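Local atomic coordinates of 6-aminohexanoate-cyclic-dimer hydrolase (Arthrobacter sp., PDB entry 3A2Q), a protein that hydrolyses the cyclic dimer of 6-aminohexanoate, a by-product of nylon-6 manufacture, to the linear dimer. Residues A[185-191]-A[432-438]; A[191-196]-A[208-214]. The protein carries 1 engineered substitution. Residues are numbered along the deposited sequence.

Contact 1: residues A[185-191]-A[432-438]; sequences VGLKPTR and GQPAISL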
# COMPACT_ATOMS: atom_id res chain seq x y z
N VAL A 185 -6.95 -1.11 6.98
CA VAL A 185 -5.60 -1.07 7.53
C VAL A 185 -4.58 -1.32 6.43
O VAL A 185 -4.70 -2.29 5.68
CB VAL A 185 -5.40 -2.14 8.62
CG1 VAL A 185 -4.02 -1.99 9.23
CG2 VAL A 185 -6.47 -2.00 9.69
N GLY A 186 -3.58 -0.45 6.33
CA GLY A 186 -2.56 -0.61 5.31
C GLY A 186 -1.18 -0.48 5.91
O GLY A 186 -0.86 0.55 6.49
N LEU A 187 -0.37 -1.53 5.79
CA LEU A 187 0.97 -1.49 6.35
C LEU A 187 2.10 -1.55 5.34
O LEU A 187 2.11 -2.41 4.45
CB LEU A 187 1.17 -2.64 7.34
CG LEU A 187 2.63 -2.89 7.77
CD1 LEU A 187 3.06 -1.82 8.77
CD2 LEU A 187 2.76 -4.27 8.38
N LYS A 188 3.04 -0.61 5.47
CA LYS A 188 4.26 -0.62 4.67
C LYS A 188 5.27 -1.09 5.72
O LYS A 188 5.65 -0.33 6.61
CB LYS A 188 4.69 0.77 4.21
CG LYS A 188 5.99 0.73 3.40
CD LYS A 188 6.70 2.08 3.33
CE LYS A 188 7.36 2.45 4.65
NZ LYS A 188 8.44 1.49 5.03
N PRO A 189 5.70 -2.36 5.65
CA PRO A 189 6.66 -2.84 6.65
C PRO A 189 8.04 -2.23 6.49
O PRO A 189 8.28 -1.38 5.63
CB PRO A 189 6.68 -4.35 6.42
CG PRO A 189 6.35 -4.48 4.96
CD PRO A 189 5.29 -3.43 4.73
N THR A 190 8.95 -2.66 7.35
CA THR A 190 10.33 -2.21 7.31
C THR A 190 10.90 -2.62 5.96
O THR A 190 10.55 -3.67 5.43
CB THR A 190 11.15 -2.91 8.41
OG1 THR A 190 10.64 -2.50 9.69
CG2 THR A 190 12.63 -2.55 8.29
N ARG A 191 11.79 -1.80 5.41
CA ARG A 191 12.42 -2.12 4.14
C ARG A 191 13.10 -3.49 4.27
O ARG A 191 13.78 -3.75 5.26
CB ARG A 191 13.46 -1.05 3.79
CG ARG A 191 14.37 -1.39 2.60
CD ARG A 191 15.38 -0.27 2.39
NE ARG A 191 14.74 0.96 1.93
CZ ARG A 191 15.10 2.18 2.30
NH1 ARG A 191 16.10 2.36 3.16
NH2 ARG A 191 14.45 3.23 1.81
N GLY A 432 12.71 3.85 5.30
CA GLY A 432 12.51 2.42 5.37
C GLY A 432 11.84 1.93 6.65
O GLY A 432 11.73 0.73 6.88
N GLN A 433 11.38 2.87 7.48
CA GLN A 433 10.73 2.50 8.73
C GLN A 433 9.33 1.95 8.54
O GLN A 433 8.62 2.34 7.61
CB GLN A 433 10.66 3.70 9.66
CG GLN A 433 12.00 4.18 10.13
CD GLN A 433 11.95 5.60 10.65
OE1 GLN A 433 11.70 6.53 9.90
NE2 GLN A 433 12.18 5.76 11.94
N PRO A 434 8.91 1.03 9.41
CA PRO A 434 7.57 0.43 9.30
C PRO A 434 6.54 1.51 9.64
O PRO A 434 6.68 2.25 10.61
CB PRO A 434 7.62 -0.70 10.33
CG PRO A 434 8.53 -0.15 11.39
CD PRO A 434 9.63 0.51 10.59
N ALA A 435 5.49 1.59 8.82
CA ALA A 435 4.46 2.61 9.02
C ALA A 435 3.11 2.03 8.66
O ALA A 435 2.95 1.45 7.58
CB ALA A 435 4.75 3.84 8.16
N ILE A 436 2.14 2.20 9.54
CA ILE A 436 0.82 1.64 9.31
C ILE A 436 -0.26 2.71 9.35
O ILE A 436 -0.18 3.67 10.12
CB ILE A 436 0.52 0.54 10.37
CG1 ILE A 436 -0.72 -0.26 9.98
CG2 ILE A 436 0.34 1.18 11.74
CD1 ILE A 436 -0.90 -1.51 10.82
N SER A 437 -1.26 2.56 8.49
CA SER A 437 -2.39 3.49 8.48
C SER A 437 -3.57 2.74 9.08
O SER A 437 -3.89 1.64 8.62
CB SER A 437 -2.74 3.92 7.05
OG SER A 437 -3.81 4.85 7.06
N LEU A 438 -4.20 3.33 10.10
CA LEU A 438 -5.35 2.73 10.76
C LEU A 438 -6.58 3.57 10.43
O LEU A 438 -6.51 4.80 10.50
CB LEU A 438 -5.13 2.71 12.28
CG LEU A 438 -3.88 1.96 12.76
CD1 LEU A 438 -3.77 2.05 14.28
CD2 LEU A 438 -3.94 0.52 12.31

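Contact 2: residues A[191-196]-A[208-214]; sequences RGRISP and GAAHEGL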
# COMPACT_ATOMS: atom_id res chain seq x y z
N ARG A 191 11.79 -1.80 5.41
CA ARG A 191 12.42 -2.12 4.14
C ARG A 191 13.10 -3.49 4.27
O ARG A 191 13.78 -3.75 5.26
CB ARG A 191 13.46 -1.05 3.79
CG ARG A 191 14.37 -1.39 2.60
CD ARG A 191 15.38 -0.27 2.39
NE ARG A 191 14.74 0.96 1.93
CZ ARG A 191 15.10 2.18 2.30
NH1 ARG A 191 16.10 2.36 3.16
NH2 ARG A 191 14.45 3.23 1.81
N GLY A 192 12.90 -4.36 3.29
CA GLY A 192 13.51 -5.67 3.33
C GLY A 192 12.76 -6.72 4.13
O GLY A 192 13.29 -7.81 4.36
N ARG A 193 11.54 -6.40 4.56
CA ARG A 193 10.74 -7.36 5.33
C ARG A 193 10.10 -8.38 4.40
O ARG A 193 10.16 -9.58 4.64
CB ARG A 193 9.65 -6.64 6.12
CG ARG A 193 8.76 -7.56 6.96
CD ARG A 193 9.53 -8.16 8.14
NE ARG A 193 9.94 -7.14 9.10
CZ ARG A 193 10.90 -7.32 10.01
NH1 ARG A 193 11.55 -8.47 10.08
NH2 ARG A 193 11.22 -6.33 10.83
N ILE A 194 9.47 -7.88 3.33
CA ILE A 194 8.77 -8.74 2.37
C ILE A 194 9.47 -8.78 1.02
O ILE A 194 9.70 -7.74 0.41
CB ILE A 194 7.33 -8.26 2.14
CG1 ILE A 194 6.58 -8.17 3.47
CG2 ILE A 194 6.61 -9.20 1.17
CD1 ILE A 194 5.12 -7.74 3.35
N SER A 195 9.80 -9.98 0.55
CA SER A 195 10.48 -10.11 -0.73
C SER A 195 9.58 -9.84 -1.94
O SER A 195 8.46 -10.34 -2.01
CB SER A 195 11.07 -11.50 -0.89
OG SER A 195 11.65 -11.64 -2.16
N PRO A 196 10.07 -9.03 -2.90
CA PRO A 196 9.34 -8.69 -4.13
C PRO A 196 9.89 -9.55 -5.27
O PRO A 196 9.52 -9.36 -6.43
CB PRO A 196 9.69 -7.23 -4.33
CG PRO A 196 11.15 -7.23 -3.94
CD PRO A 196 11.20 -8.11 -2.70
N GLY A 208 15.28 0.90 -3.22
CA GLY A 208 14.82 0.51 -1.90
C GLY A 208 13.61 1.25 -1.37
O GLY A 208 13.08 0.88 -0.32
N ALA A 209 13.15 2.28 -2.08
CA ALA A 209 11.98 3.04 -1.64
C ALA A 209 10.68 2.27 -1.81
O ALA A 209 9.73 2.47 -1.05
CB ALA A 209 11.90 4.37 -2.39
N ALA A 210 10.62 1.38 -2.81
CA ALA A 210 9.41 0.59 -3.06
C ALA A 210 9.37 -0.66 -2.17
O ALA A 210 10.25 -1.51 -2.24
CB ALA A 210 9.34 0.19 -4.53
N HIS A 211 8.34 -0.75 -1.33
CA HIS A 211 8.15 -1.87 -0.41
C HIS A 211 6.86 -2.61 -0.74
O HIS A 211 5.87 -1.98 -1.11
CB HIS A 211 7.94 -1.39 1.04
CG HIS A 211 9.04 -0.54 1.61
ND1 HIS A 211 9.47 0.63 1.03
CD2 HIS A 211 9.68 -0.62 2.81
CE1 HIS A 211 10.32 1.24 1.84
NE2 HIS A 211 10.46 0.50 2.93
N GLU A 212 6.86 -3.93 -0.58
CA GLU A 212 5.62 -4.68 -0.78
C GLU A 212 4.87 -4.46 0.53
O GLU A 212 5.50 -4.42 1.60
CB GLU A 212 5.87 -6.18 -1.00
CG GLU A 212 6.66 -6.49 -2.26
CD GLU A 212 6.15 -5.73 -3.47
OE1 GLU A 212 6.94 -4.95 -4.05
OE2 GLU A 212 4.96 -5.90 -3.84
N GLY A 213 3.55 -4.31 0.45
CA GLY A 213 2.76 -4.05 1.64
C GLY A 213 1.52 -4.91 1.79
O GLY A 213 1.24 -5.76 0.94
N LEU A 214 0.77 -4.67 2.86
CA LEU A 214 -0.41 -5.47 3.18
C LEU A 214 -1.65 -4.68 3.55
O LEU A 214 -1.56 -3.62 4.19
CB LEU A 214 -0.06 -6.40 4.34
CG LEU A 214 1.23 -7.21 4.16
CD1 LEU A 214 1.66 -7.79 5.50
CD2 LEU A 214 1.00 -8.31 3.13
O HOH W 1 9.49 -5.10 -0.23

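Contact 1: residues A[185-191]-A[432-438]
Strand 185-188 and the first part of strand 435-442 pair antiparallel in the central mixed sheet of the amidase fold, the axes of these pieces approaching to 4.7 Å. Backbone hydrogen bonds come in pairs: Gly186 N to Ser437 O (3.1 Å) with Ser437 N to Gly186 O (2.9 Å), then Lys188 N to Ala435 O (3.0 Å) with Ala435 N to Lys188 O (2.9 Å). Beyond the strands Arg191 N to Gly432 O (2.9 Å) prolongs the pairing; Gly432, after helix 427-431, has a positive phi that glycine adopts without strain. Apolar side chains fill one face: Val185 CG1 lies 3.5 Å from Ile436 CD1, and Leu187 CD1 3.8 Å from Ile436 CB; Leu187 and Ile436 also pack against Leu463 of helix 460-473. On the face of Ala435 and Ser437, Lys188 runs forward and bends at its last two torsions, so NZ donates to Gln433 O (2.7 Å) and Pro189 O (2.9 Å). Two carbonyl oxygens holding NZ help offset the cost of burying it.

Contact 2: residues A[191-196]-A[208-214]
Glu212, Arg191 and Ile194 carry most of this buried contact between the loop that follows strand 185-188 and the start of strand 211-216. Arg191 reaches the turn after helix 202-207, where NE donates to Gly208 O (2.8 Å) at the edge of the guanidinium. Gly208 suits this spot: it takes a positive phi, and a beta carbon would crowd NE. The aliphatic part of Arg191 packs on His211, CB lying 3.5 Å from NE2, while His211 ND1 is tied back to Ala209 O (2.8 Å). Ile194 points its branched side chain at the strand, with CG2 3.8 Å from Glu212 CB and CD1 4.0 Å from Leu214 CG, joining an apolar cluster with Phe103 and Val229. Glu212 OE1 lies 3.6 Å from Pro196 CB, while OE2 is hydrogen-bonded to His167; this side chain is about 7 Å from that of Lys72, probably a charge-relay residue. One water accepts from Glu212 N (2.9 Å) and donates to Ile194 O (2.7 Å), bridging backbones too far apart to pair directly. Side chains and a water, rather than sheet pairing, thus hold loop to strand, and Arg191 NE, His211 ND1 and Glu212 OE2 each have a partner.

From the N terminus, the chain runs along strand 185-188 to Arg191, common to both contacts. Contact 2 closes first, a short loop that passes through helix 202-207 and returns as strand 211-216. Contact 1 closes later, after 240 intervening residues, so the short loop sits within the long one. Strand 185-188 is central in the sheet, flanked by 211-216 and 435-442; Leu187 N lies 2.9 Å from Leu214 O, probably a hydrogen bond, joining the contacts directly. His211 also packs against Lys188 and Pro189. Together the two contacts connect the middle strands with the turns after helices 202-207 and 427-431; the side chains of Lys188 and Ala209 are each about 8 Å from a bound 6-aminohexanoic acid.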